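Local coordinates for TRAP solute Binding Protein (Uncultured marine bacterium, PDB 5I7I), which binds aromatic acids such as 3-hydroxybenzoate and, as the solute-binding protein of a TRAP system, probably hands them to its membrane transporter, at residues R98-L102 / S131-Y136; V77-R81 / T95-F99; N38-F43 / L273-F277; F43-W47 / L239-N243; F105-M110 / A332-I336. One frame throughout, in Å; residues are numbered along the deposited sequence. Where two conformers were deposited one is given.

Interaction 1: residues R98-L102 / S131-Y136; sequences RFPHL and SDLKDY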
# COMPACT_ATOMS: atom_id res chain seq x y z
N ARG A 98 -0.01 9.18 11.55
CA ARG A 98 1.42 9.22 11.77
C ARG A 98 2.19 9.76 10.57
O ARG A 98 3.26 10.35 10.75
CB ARG A 98 1.90 7.80 12.09
CG ARG A 98 3.34 7.69 12.48
CD ARG A 98 3.54 7.58 13.97
NE ARG A 98 4.84 6.97 14.28
CZ ARG A 98 5.03 5.83 14.93
NH1 ARG A 98 4.00 5.12 15.40
NH2 ARG A 98 6.27 5.39 15.13
N PHE A 99 1.67 9.58 9.36
CA PHE A 99 2.35 9.98 8.12
C PHE A 99 1.36 10.80 7.31
O PHE A 99 0.84 10.35 6.28
CB PHE A 99 2.87 8.76 7.36
CG PHE A 99 3.69 7.84 8.22
CD1 PHE A 99 5.00 8.17 8.58
CD2 PHE A 99 3.15 6.66 8.69
CE1 PHE A 99 5.74 7.33 9.39
CE2 PHE A 99 3.88 5.82 9.49
CZ PHE A 99 5.19 6.14 9.84
N PRO A 100 1.07 12.02 7.75
CA PRO A 100 -0.08 12.74 7.19
C PRO A 100 0.10 13.14 5.74
O PRO A 100 -0.87 13.17 4.98
CB PRO A 100 -0.21 13.97 8.10
CG PRO A 100 1.16 14.14 8.71
CD PRO A 100 1.66 12.72 8.90
N HIS A 101 1.33 13.47 5.32
CA HIS A 101 1.52 13.83 3.92
C HIS A 101 1.12 12.70 3.00
O HIS A 101 0.59 12.93 1.91
CB HIS A 101 2.98 14.19 3.65
CG HIS A 101 3.42 15.49 4.24
ND1 HIS A 101 3.81 15.61 5.56
CD2 HIS A 101 3.62 16.71 3.68
CE1 HIS A 101 4.17 16.86 5.80
NE2 HIS A 101 4.08 17.54 4.67
N LEU A 102 1.39 11.46 3.41
CA LEU A 102 1.17 10.33 2.53
C LEU A 102 -0.31 10.08 2.26
O LEU A 102 -0.64 9.41 1.28
CB LEU A 102 1.86 9.08 3.09
CG LEU A 102 3.37 9.23 3.31
CD1 LEU A 102 3.97 7.90 3.77
CD2 LEU A 102 4.09 9.75 2.10
N SER A 131 9.33 15.31 6.10
CA SER A 131 9.20 15.32 7.55
C SER A 131 8.46 14.10 8.08
O SER A 131 8.67 13.73 9.24
CB SER A 131 8.52 16.61 8.00
OG SER A 131 7.18 16.70 7.54
N ASP A 132 7.60 13.48 7.28
CA ASP A 132 6.89 12.29 7.73
C ASP A 132 7.85 11.16 8.10
O ASP A 132 7.53 10.36 8.98
CB ASP A 132 5.95 11.78 6.63
CG ASP A 132 4.60 12.48 6.61
OD1 ASP A 132 4.42 13.50 7.32
OD2 ASP A 132 3.75 11.98 5.85
N LEU A 133 9.01 11.08 7.45
CA LEU A 133 9.89 9.93 7.59
C LEU A 133 11.26 10.32 8.13
O LEU A 133 12.20 9.51 8.09
CB LEU A 133 9.98 9.18 6.26
CG LEU A 133 8.63 8.56 5.88
CD1 LEU A 133 8.62 8.08 4.44
CD2 LEU A 133 8.30 7.39 6.80
N LYS A 134 11.39 11.54 8.67
CA LYS A 134 12.68 12.02 9.18
C LYS A 134 13.28 11.11 10.24
O LYS A 134 14.51 11.11 10.41
CB LYS A 134 12.54 13.46 9.70
CG LYS A 134 11.64 13.61 10.93
CD LYS A 134 11.57 15.05 11.43
CE LYS A 134 10.83 15.10 12.74
NZ LYS A 134 9.45 14.58 12.59
N ASP A 135 12.47 10.33 10.96
CA ASP A 135 13.01 9.50 12.04
C ASP A 135 13.52 8.15 11.55
O ASP A 135 13.92 7.33 12.38
CB ASP A 135 11.97 9.28 13.14
CG ASP A 135 11.56 10.56 13.87
OD1 ASP A 135 12.33 11.55 13.83
OD2 ASP A 135 10.49 10.56 14.49
N TYR A 136 13.52 7.91 10.23
CA TYR A 136 13.86 6.62 9.64
C TYR A 136 14.90 6.83 8.54
O TYR A 136 15.05 7.92 7.98
CB TYR A 136 12.63 5.96 9.00
CG TYR A 136 11.41 5.89 9.90
CD1 TYR A 136 10.56 6.98 10.01
CD2 TYR A 136 11.15 4.77 10.68
CE1 TYR A 136 9.46 6.95 10.84
CE2 TYR A 136 10.03 4.72 11.51
CZ TYR A 136 9.20 5.82 11.59
OH TYR A 136 8.09 5.81 12.39
O HOH W 1 6.86 8.21 12.91
O HOH W 2 5.91 10.32 11.20

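Interaction 2: residues V77-R81 / T95-F99; sequences VDQVR and TPGRF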
# COMPACT_ATOMS: atom_id res chain seq x y z
N VAL A 77 6.22 0.14 12.49
CA VAL A 77 6.92 1.43 12.39
C VAL A 77 7.61 1.78 13.70
O VAL A 77 8.69 2.39 13.70
CB VAL A 77 6.01 2.57 11.90
CG1 VAL A 77 5.66 2.39 10.44
CG2 VAL A 77 4.74 2.68 12.73
N ASP A 78 6.99 1.45 14.84
CA ASP A 78 7.64 1.74 16.12
C ASP A 78 8.87 0.88 16.30
O ASP A 78 9.92 1.37 16.73
CB ASP A 78 6.67 1.49 17.28
CG ASP A 78 5.45 2.37 17.22
OD1 ASP A 78 5.55 3.50 16.67
OD2 ASP A 78 4.39 1.95 17.73
N GLN A 79 8.76 -0.41 15.97
CA GLN A 79 9.88 -1.33 16.11
C GLN A 79 11.09 -0.87 15.31
O GLN A 79 12.22 -0.88 15.81
CB GLN A 79 9.46 -2.73 15.68
CG GLN A 79 8.44 -3.37 16.60
CD GLN A 79 7.98 -4.71 16.12
OE1 GLN A 79 8.13 -5.04 14.95
NE2 GLN A 79 7.38 -5.49 17.00
N VAL A 80 10.87 -0.45 14.06
CA VAL A 80 12.00 -0.02 13.24
C VAL A 80 12.52 1.34 13.70
O VAL A 80 13.73 1.58 13.67
CB VAL A 80 11.66 -0.08 11.73
CG1 VAL A 80 10.82 1.12 11.27
CG2 VAL A 80 12.94 -0.14 10.95
N ARG A 81 11.63 2.24 14.12
CA ARG A 81 12.06 3.55 14.60
C ARG A 81 12.99 3.39 15.79
O ARG A 81 14.04 4.04 15.87
CB ARG A 81 10.85 4.39 15.01
CG ARG A 81 11.17 5.79 15.56
CD ARG A 81 9.95 6.41 16.29
NE ARG A 81 9.53 5.55 17.39
CZ ARG A 81 8.33 5.58 17.97
NH1 ARG A 81 7.40 6.43 17.57
NH2 ARG A 81 8.06 4.74 18.97
N THR A 95 -1.15 2.90 10.86
CA THR A 95 -1.02 3.78 12.01
C THR A 95 -1.63 5.13 11.63
O THR A 95 -0.95 5.95 10.99
CB THR A 95 0.44 3.97 12.40
OG1 THR A 95 1.25 4.23 11.25
CG2 THR A 95 0.95 2.73 13.10
N PRO A 96 -2.90 5.37 11.93
CA PRO A 96 -3.54 6.62 11.49
C PRO A 96 -2.84 7.85 12.02
O PRO A 96 -2.37 7.88 13.16
CB PRO A 96 -4.96 6.51 12.06
CG PRO A 96 -4.89 5.50 13.11
CD PRO A 96 -3.85 4.52 12.67
N GLY A 97 -2.76 8.87 11.16
CA GLY A 97 -2.25 10.17 11.53
C GLY A 97 -0.74 10.29 11.60
O GLY A 97 -0.23 11.42 11.67
N ARG A 98 -0.01 9.18 11.55
CA ARG A 98 1.42 9.22 11.77
C ARG A 98 2.19 9.76 10.57
O ARG A 98 3.26 10.35 10.75
CB ARG A 98 1.90 7.80 12.09
CG ARG A 98 3.34 7.69 12.48
CD ARG A 98 3.54 7.58 13.97
NE ARG A 98 4.84 6.97 14.28
CZ ARG A 98 5.03 5.83 14.93
NH1 ARG A 98 4.00 5.12 15.40
NH2 ARG A 98 6.27 5.39 15.13
N PHE A 99 1.67 9.58 9.36
CA PHE A 99 2.35 9.98 8.12
C PHE A 99 1.36 10.80 7.31
O PHE A 99 0.84 10.35 6.28
CB PHE A 99 2.87 8.76 7.36
CG PHE A 99 3.69 7.84 8.22
CD1 PHE A 99 5.00 8.17 8.58
CD2 PHE A 99 3.15 6.66 8.69
CE1 PHE A 99 5.74 7.33 9.39
CE2 PHE A 99 3.88 5.82 9.49
CZ PHE A 99 5.19 6.14 9.84

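Interaction 3: residues N38-F43 / L273-F277; sequences NSNAKF and LWDGF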
# COMPACT_ATOMS: atom_id res chain seq x y z
N ASN A 38 3.74 -11.77 -1.92
CA ASN A 38 4.66 -11.11 -2.84
C ASN A 38 5.64 -10.19 -2.12
O ASN A 38 6.84 -10.16 -2.46
CB ASN A 38 3.89 -10.33 -3.88
CG ASN A 38 3.11 -11.24 -4.79
OD1 ASN A 38 3.60 -12.28 -5.27
ND2 ASN A 38 1.85 -10.88 -5.02
N SER A 39 5.16 -9.40 -1.15
CA SER A 39 6.04 -8.47 -0.47
C SER A 39 7.26 -9.15 0.11
O SER A 39 8.36 -8.58 0.11
CB SER A 39 5.29 -7.68 0.60
OG SER A 39 4.82 -8.53 1.62
N ASN A 40 7.11 -10.38 0.60
CA ASN A 40 8.24 -11.13 1.14
C ASN A 40 8.95 -11.90 0.03
O ASN A 40 10.14 -11.70 -0.22
CB ASN A 40 7.77 -12.08 2.23
CG ASN A 40 7.30 -11.36 3.47
OD1 ASN A 40 7.92 -10.42 3.94
ND2 ASN A 40 6.15 -11.78 3.98
N ALA A 41 8.23 -12.76 -0.67
CA ALA A 41 8.88 -13.73 -1.55
C ALA A 41 9.42 -13.10 -2.82
O ALA A 41 10.43 -13.58 -3.35
CB ALA A 41 7.90 -14.86 -1.90
N LYS A 42 8.80 -12.01 -3.30
CA LYS A 42 9.15 -11.43 -4.58
C LYS A 42 9.61 -9.98 -4.48
O LYS A 42 9.85 -9.34 -5.51
CB LYS A 42 8.01 -11.60 -5.58
CG LYS A 42 7.81 -13.07 -5.96
CD LYS A 42 6.69 -13.24 -6.98
CE LYS A 42 6.60 -14.70 -7.47
NZ LYS A 42 6.51 -15.67 -6.35
N PHE A 43 9.77 -9.47 -3.27
CA PHE A 43 10.31 -8.13 -3.09
C PHE A 43 11.44 -8.16 -2.06
O PHE A 43 12.60 -7.97 -2.42
CB PHE A 43 9.24 -7.07 -2.80
CG PHE A 43 9.82 -5.72 -2.60
CD1 PHE A 43 10.37 -5.03 -3.65
CD2 PHE A 43 9.91 -5.18 -1.34
CE1 PHE A 43 10.97 -3.78 -3.44
CE2 PHE A 43 10.52 -3.95 -1.13
CZ PHE A 43 11.05 -3.26 -2.18
N LEU A 273 7.07 -4.08 -10.13
CA LEU A 273 6.76 -5.40 -9.58
C LEU A 273 5.30 -5.48 -9.16
O LEU A 273 4.64 -6.48 -9.43
CB LEU A 273 7.65 -5.70 -8.40
CG LEU A 273 9.08 -6.11 -8.72
CD1 LEU A 273 9.95 -5.98 -7.50
CD2 LEU A 273 9.12 -7.53 -9.27
N TRP A 274 4.81 -4.46 -8.46
CA TRP A 274 3.44 -4.53 -7.95
C TRP A 274 2.41 -4.50 -9.08
O TRP A 274 1.37 -5.15 -8.98
CB TRP A 274 3.17 -3.46 -6.88
CG TRP A 274 3.15 -4.09 -5.52
CD1 TRP A 274 2.05 -4.51 -4.84
CD2 TRP A 274 4.28 -4.43 -4.70
NE1 TRP A 274 2.42 -5.08 -3.65
CE2 TRP A 274 3.78 -5.03 -3.53
CE3 TRP A 274 5.67 -4.27 -4.84
CZ2 TRP A 274 4.62 -5.48 -2.51
CZ3 TRP A 274 6.49 -4.70 -3.81
CH2 TRP A 274 5.97 -5.30 -2.67
N ASP A 275 2.69 -3.79 -10.18
CA ASP A 275 1.82 -3.89 -11.34
C ASP A 275 1.81 -5.33 -11.85
O ASP A 275 0.75 -5.89 -12.16
CB ASP A 275 2.30 -2.94 -12.44
CG ASP A 275 1.97 -1.48 -12.14
OD1 ASP A 275 0.89 -1.22 -11.58
OD2 ASP A 275 2.79 -0.61 -12.50
N GLY A 276 2.99 -5.94 -11.96
CA GLY A 276 3.05 -7.30 -12.45
C GLY A 276 2.37 -8.30 -11.53
O GLY A 276 1.82 -9.31 -11.99
N PHE A 277 2.43 -8.06 -10.21
CA PHE A 277 1.86 -9.03 -9.29
C PHE A 277 0.35 -9.16 -9.46
O PHE A 277 -0.22 -10.20 -9.09
CB PHE A 277 2.12 -8.63 -7.83
CG PHE A 277 3.57 -8.62 -7.39
CD1 PHE A 277 4.55 -9.43 -7.93
CD2 PHE A 277 3.92 -7.77 -6.36
CE1 PHE A 277 5.85 -9.38 -7.45
CE2 PHE A 277 5.21 -7.72 -5.89
CZ PHE A 277 6.18 -8.53 -6.43
O HOH W 3 0.55 -12.26 -7.40

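Interaction 4: residues F43-W47 / L239-N243; sequences FVKPW and LFLMN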
# COMPACT_ATOMS: atom_id res chain seq x y z
N PHE A 43 9.77 -9.47 -3.27
CA PHE A 43 10.31 -8.13 -3.09
C PHE A 43 11.44 -8.16 -2.06
O PHE A 43 12.60 -7.97 -2.42
CB PHE A 43 9.24 -7.07 -2.80
CG PHE A 43 9.82 -5.72 -2.60
CD1 PHE A 43 10.37 -5.03 -3.65
CD2 PHE A 43 9.91 -5.18 -1.34
CE1 PHE A 43 10.97 -3.78 -3.44
CE2 PHE A 43 10.52 -3.95 -1.13
CZ PHE A 43 11.05 -3.26 -2.18
N VAL A 44 11.13 -8.43 -0.80
CA VAL A 44 12.17 -8.34 0.23
C VAL A 44 13.20 -9.45 0.06
O VAL A 44 14.40 -9.22 0.23
CB VAL A 44 11.55 -8.33 1.63
CG1 VAL A 44 12.66 -8.39 2.70
CG2 VAL A 44 10.68 -7.07 1.82
N LYS A 45 12.76 -10.66 -0.29
CA LYS A 45 13.72 -11.74 -0.49
C LYS A 45 14.71 -11.42 -1.59
O LYS A 45 15.92 -11.47 -1.35
CB LYS A 45 12.99 -13.06 -0.70
CG LYS A 45 13.91 -14.22 -1.11
CD LYS A 45 13.13 -15.52 -1.19
CE LYS A 45 14.01 -16.70 -1.58
NZ LYS A 45 14.44 -16.63 -3.00
N PRO A 46 14.29 -11.05 -2.80
CA PRO A 46 15.30 -10.69 -3.81
C PRO A 46 16.09 -9.44 -3.47
O PRO A 46 17.28 -9.36 -3.82
CB PRO A 46 14.50 -10.56 -5.12
CG PRO A 46 13.05 -10.48 -4.68
CD PRO A 46 12.94 -11.18 -3.38
N TRP A 47 15.49 -8.46 -2.79
CA TRP A 47 16.25 -7.31 -2.33
C TRP A 47 17.38 -7.77 -1.43
O TRP A 47 18.55 -7.36 -1.58
CB TRP A 47 15.32 -6.33 -1.59
CG TRP A 47 15.97 -5.10 -1.10
CD1 TRP A 47 16.12 -3.94 -1.79
CD2 TRP A 47 16.52 -4.88 0.20
NE1 TRP A 47 16.77 -3.01 -1.00
CE2 TRP A 47 17.02 -3.57 0.23
CE3 TRP A 47 16.65 -5.67 1.34
CZ2 TRP A 47 17.65 -3.03 1.35
CZ3 TRP A 47 17.26 -5.13 2.46
CH2 TRP A 47 17.75 -3.83 2.45
N LEU A 239 5.59 1.40 3.18
CA LEU A 239 6.84 1.92 3.70
C LEU A 239 7.83 0.77 3.80
O LEU A 239 7.54 -0.25 4.44
CB LEU A 239 6.66 2.51 5.09
CG LEU A 239 5.56 3.56 5.24
CD1 LEU A 239 5.43 4.00 6.69
CD2 LEU A 239 5.86 4.75 4.33
N PHE A 240 9.00 0.96 3.20
CA PHE A 240 10.12 0.03 3.32
C PHE A 240 11.23 0.85 3.98
O PHE A 240 11.79 1.75 3.36
CB PHE A 240 10.51 -0.49 1.94
CG PHE A 240 11.54 -1.61 1.94
CD1 PHE A 240 11.51 -2.66 2.84
CD2 PHE A 240 12.52 -1.63 0.94
CE1 PHE A 240 12.45 -3.69 2.76
CE2 PHE A 240 13.45 -2.62 0.87
CZ PHE A 240 13.43 -3.64 1.78
N LEU A 241 11.45 0.60 5.27
CA LEU A 241 12.21 1.49 6.13
C LEU A 241 13.28 0.73 6.90
O LEU A 241 13.10 -0.43 7.26
CB LEU A 241 11.29 2.11 7.19
CG LEU A 241 10.07 2.88 6.68
CD1 LEU A 241 9.29 3.37 7.88
CD2 LEU A 241 10.48 4.02 5.80
N MET A 242 14.39 1.42 7.17
CA MET A 242 15.47 0.89 7.98
C MET A 242 15.64 1.78 9.20
O MET A 242 15.42 3.00 9.15
CB MET A 242 16.76 0.87 7.16
CG MET A 242 17.96 0.28 7.87
SD MET A 242 19.36 0.08 6.77
CE MET A 242 19.04 -1.49 6.01
N ASN A 243 16.08 1.18 10.29
CA ASN A 243 16.39 1.95 11.48
C ASN A 243 17.54 2.92 11.19
O ASN A 243 18.56 2.53 10.61
CB ASN A 243 16.78 1.01 12.61
CG ASN A 243 17.25 1.74 13.86
OD1 ASN A 243 18.44 1.85 14.12
ND2 ASN A 243 16.31 2.26 14.62

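Interaction 5: residues F105-M110 / A332-I336; sequences FELPFM and AKDLI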
# COMPACT_ATOMS: atom_id res chain seq x y z
N PHE A 105 -1.93 10.60 -1.25
CA PHE A 105 -1.86 9.59 -2.28
C PHE A 105 -2.95 8.54 -2.14
O PHE A 105 -3.14 7.75 -3.07
CB PHE A 105 -0.48 8.94 -2.30
CG PHE A 105 0.52 9.71 -3.08
CD1 PHE A 105 1.20 10.80 -2.53
CD2 PHE A 105 0.77 9.39 -4.41
CE1 PHE A 105 2.12 11.52 -3.28
CE2 PHE A 105 1.69 10.12 -5.16
CZ PHE A 105 2.36 11.17 -4.59
N GLU A 106 -3.68 8.55 -1.03
CA GLU A 106 -4.77 7.63 -0.79
C GLU A 106 -6.12 8.16 -1.25
O GLU A 106 -7.12 7.46 -1.12
CB GLU A 106 -4.87 7.32 0.70
CG GLU A 106 -3.69 6.61 1.27
CD GLU A 106 -3.94 6.18 2.68
OE1 GLU A 106 -3.71 6.99 3.60
OE2 GLU A 106 -4.44 5.04 2.84
N LEU A 107 -6.18 9.39 -1.76
CA LEU A 107 -7.45 10.00 -2.07
C LEU A 107 -8.09 9.36 -3.30
O LEU A 107 -7.41 8.72 -4.10
CB LEU A 107 -7.28 11.51 -2.23
CG LEU A 107 -6.86 12.23 -0.95
CD1 LEU A 107 -6.58 13.69 -1.23
CD2 LEU A 107 -7.96 12.11 0.11
N PRO A 108 -9.41 9.50 -3.44
CA PRO A 108 -10.12 8.76 -4.48
C PRO A 108 -9.58 9.08 -5.86
O PRO A 108 -9.35 10.24 -6.21
CB PRO A 108 -11.57 9.22 -4.31
CG PRO A 108 -11.67 9.54 -2.81
CD PRO A 108 -10.35 10.18 -2.52
N PHE A 109 -9.36 8.05 -6.65
CA PHE A 109 -9.02 8.20 -8.06
C PHE A 109 -7.70 8.92 -8.28
O PHE A 109 -7.45 9.45 -9.37
CB PHE A 109 -10.19 8.79 -8.85
CG PHE A 109 -11.39 7.90 -8.81
CD1 PHE A 109 -11.46 6.77 -9.59
CD2 PHE A 109 -12.41 8.14 -7.91
CE1 PHE A 109 -12.54 5.94 -9.52
CE2 PHE A 109 -13.50 7.29 -7.84
CZ PHE A 109 -13.56 6.19 -8.64
N MET A 110 -6.80 8.88 -7.28
CA MET A 110 -5.44 9.38 -7.45
C MET A 110 -4.53 8.49 -8.30
O MET A 110 -3.71 9.03 -9.06
CB MET A 110 -4.77 9.61 -6.11
CG MET A 110 -5.25 10.85 -5.45
SD MET A 110 -4.73 12.38 -6.27
CE MET A 110 -3.02 12.38 -5.82
N ALA A 332 1.13 15.89 -5.62
CA ALA A 332 0.92 14.46 -5.84
C ALA A 332 0.40 14.19 -7.24
O ALA A 332 0.91 13.31 -7.94
CB ALA A 332 -0.03 13.89 -4.78
N LYS A 333 -0.64 14.91 -7.68
CA LYS A 333 -1.19 14.70 -9.01
C LYS A 333 -0.15 14.96 -10.09
O LYS A 333 -0.05 14.21 -11.07
CB LYS A 333 -2.39 15.62 -9.23
CG LYS A 333 -3.63 15.22 -8.45
CD LYS A 333 -4.60 16.38 -8.28
CE LYS A 333 -5.24 16.81 -9.59
NZ LYS A 333 -6.24 15.83 -10.06
N ASP A 334 0.61 16.05 -9.95
CA ASP A 334 1.61 16.37 -10.96
C ASP A 334 2.71 15.31 -11.00
O ASP A 334 3.20 14.98 -12.08
CB ASP A 334 2.21 17.75 -10.67
CG ASP A 334 1.23 18.88 -10.93
OD1 ASP A 334 0.19 18.63 -11.59
OD2 ASP A 334 1.48 20.02 -10.47
N LEU A 335 3.13 14.79 -9.85
CA LEU A 335 4.19 13.78 -9.85
C LEU A 335 3.71 12.48 -10.46
O LEU A 335 4.45 11.81 -11.18
CB LEU A 335 4.73 13.54 -8.43
CG LEU A 335 5.56 14.68 -7.85
CD1 LEU A 335 5.80 14.42 -6.36
CD2 LEU A 335 6.86 14.89 -8.59
N ILE A 336 2.45 12.10 -10.19
CA ILE A 336 1.90 10.90 -10.81
C ILE A 336 1.91 11.04 -12.32
O ILE A 336 2.33 10.12 -13.04
CB ILE A 336 0.49 10.62 -10.25
CG1 ILE A 336 0.59 10.23 -8.78
CG2 ILE A 336 -0.22 9.54 -11.05
CD1 ILE A 336 -0.71 10.23 -8.04

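Interaction 1: residues R98-L102 / S131-Y136
D132 and H101 both carry CG anti to the carbonyl carbon, D132 with chi1 -84°, and these rotations bring the carboxylate of one to the imidazole of the other. H101 ND1 donates to D132 OD1 at 2.8 Å, a fairly straight bond (162°). The oxygen lies close to the imidazole plane, yet the donor comes from well above the carboxylate plane, and the two flat groups stand 71° apart. The second oxygen turns to the main chain: D132 OD2 takes H101 N at 2.9 Å in a weak, bent bond, and L102 N makes a longer weak one. One carboxylate thus takes one sound bond from the ring and two weak ones from successive peptide N-H groups, which would restrain its rotation. Beside it, F99 presents its edge to the carbonyl of D132, with F99 CD1 3.4 Å from D132 O. L133 CD2 lies obliquely 3.6 Å from F99 CE1, and the Y136 hydroxyl comes near the far edge of the ring. Two waters complete the contact. One donates to both R98 O and D132 O, each at 2.7 Å. The other joins R98 NE to Y136 OH, in the R98 conformer described; the main partner of that guanidinium is D78. This His-carboxylate hydrogen bond, some 14 Å from the bound 3-hydroxybenzoate, is a structural tie in the family 7 solute-binding fold. It joins the loop after strand 87-91 to the loop that leads into the outermost strand 136-143 of the five-stranded sheet.

Interaction 2: residues V77-R81 / T95-F99
T95 opens the contact by pointing its methyl at V77, where T95 CG2 and V77 CG2 meet tip to tip at 3.8 Å; its hydroxyl bonds instead to A92 O. A type II turn from T95 to R98 then folds the chain back, so that R98 also faces helix 76-82. In the R98 conformer described, CG stands anti to the backbone N (chi1 -174°) and the chain bends at the next bond, carrying the guanidinium end-on to D78. Both terminal nitrogens share one oxygen of that carboxylate. R98 NH1 lies 2.6 Å from D78 OD1 on its syn side, whereas NH2 approaches nearly along the C-O direction; the two flat groups are almost coplanar, 13° apart. R81 NH1, also a donor, stands unbonded 2.9 Å from R98 NH2; with two conformers of R98, this approach and the exact lengths are doubtful. V77 CG2 rests over one face of the guanidinium, 3.7 Å from R98 NH1. Next in sequence, F99 lets its ring slide past the other methyl of the same valine, F99 CZ 3.8 Å from V77 CG1. R81 NH1 stands 3.6 Å from D78 OD1, but that oxygen lies well out of its guanidinium plane: charge alone. The chemistry is therefore a salt-bridge network in which one aspartate faces two arginines over an apolar valine floor; the gathered positive charge would probably favour an ionised D78.

Interaction 3: residues N38-F43 / L273-F277
N38 lies flat on F277. Its CB sits 3.6 Å from the F277 ring centroid, almost straight over the face in a CH-pi contact, and the amide beyond runs stacked nearly parallel to the ring. K42 comes to the same phenyl obliquely, with K42 CB 3.6 Å from F277 CE1. F43 meets W274: the six-membered part of the indole points its edge at the phenyl face in an offset edge-to-face pair, centroids 5.5 Å apart and planes at 66°. F43 reaches it because its CG stands anti to the backbone N (chi1 179°). L273 CD1 touches the F43 rim in the ring plane, and S39 CB comes to the indole edge 3.9 Å from W274 CZ2. These side chains pack helix 38-54, which has a wider pi-type turn at 39-43, across helix 264-287; the short axes pass 11.6 Å apart at 113°. A second layer fixes the first. At the edge of F277, its CE2 stands over the centre of the W274 ring, while L273 O lies over the phenyl face opposite N38. The amide of N38 is held by E210, and a water accepts from N38 ND2 at 3.0 Å and donates to F277 O at 2.8 Å. E210 also receives a weak bond from W274 NE1; it lines the ligand pocket, and the W274 side chain comes within about 4 Å of the bound 3-hydroxybenzoate.

Interaction 4: residues F43-W47 / L239-N243
W47 NE1 donates its hydrogen bond to N261 O, beyond the two segments, while the indole carrying it receives the edge of F240 on one face. The F240 ring stands almost upright on the five-membered part of W47, centroids 5.0 Å apart and planes at 80°, and F240 CZ comes 3.7 Å from W47 CD2. F240 is in turn met on its own face by the edge of F43: here the centroids are 5.1 Å apart, the planes at 68°, and F43 CE2 lies 3.7 Å from F240 CD2. Two T-shaped pairs in succession thus form an aromatic cluster with F240 in the middle. Its CG is anti to the backbone N (chi1 -172°), which sends the ring out from the strand to the helix. The cluster packs helix 38-54 on the five-stranded mixed sheet, where strand 237-243 runs between 87-91 and 136-143. Residues alternate along that strand: F240 and M242 point at the helix, whereas L239 and L241 serve the other side, touching F99, L102 and L133. On the helix, W47 N bonds to F43 O at 3.0 Å, placing the two aromatic residues one turn apart: F43 takes the face, W47 the edge of the same phenyl. V44 CG2 adds an oblique contact 3.9 Å from F240 CE1, and M242 CE comes to the indole edge, 4.5 Å from W47 CH2.

Interaction 5: residues F105-M110 / A332-I336
The methyl of A332 is a bump that fills a hollow made by F105 and M110. It lies over one face of the F105 ring as a CH-pi contact, A332 CB 3.9 Å from the ring centroid and 26° off its normal, displaced toward F105 CE1. M110 CE comes to the same methyl, 3.5 Å from A332 CB. M110 reaches there by folding: chi2 (-70°) and chi3 (-72°) are both bent, so the chain curls and delivers its terminal methyl to the helix. A second bump, one helical turn on, is the end of I336. Its CD1 lies 3.4 Å from M110 O, and it is bounded as well by the phenyl, which it meets obliquely, with I336 CD1 3.8 Å from F105 CE2, and by M110 CE at 3.9 Å. F105 and I336 slide past each other. K333 borders the sulfur, crossing M110 at about a right angle, though K333 was modelled in two conformers. The type II turn from L107 to M110, closed by M110 N bonding to L107 O, brings M110 round to face helix 325-339, while Y124 meets the F105 ring edge-to-face. No hydrogen bond passes between 105-110 and 332-336. The join of this loop to the C-terminal helix therefore rests on dispersion and fitted shape: methyls set against a ring face, the methyl of a thioether and a carbonyl oxygen.

Followed from the N terminus, helix 38-54 makes two long closures: interaction 3 returns to it from helix 264-287, and within that span interaction 4 closes on strand 237-243, the two meeting at F43. Deeper inside both lie the short loops. Interaction 2 joins helix 76-82 to the loop after strand 87-91 and finishes where interaction 1 starts, sharing R98 and F99; interaction 1 then spans helix 114-126 to reach the entry of strand 136-143. L239 and L241 touch interaction 1 from the sheet. Interaction 5 follows interaction 2 in series but crosses interactions 1, 3 and 4, tying the loop before helix 114-126 to the C-terminal helix 325-339.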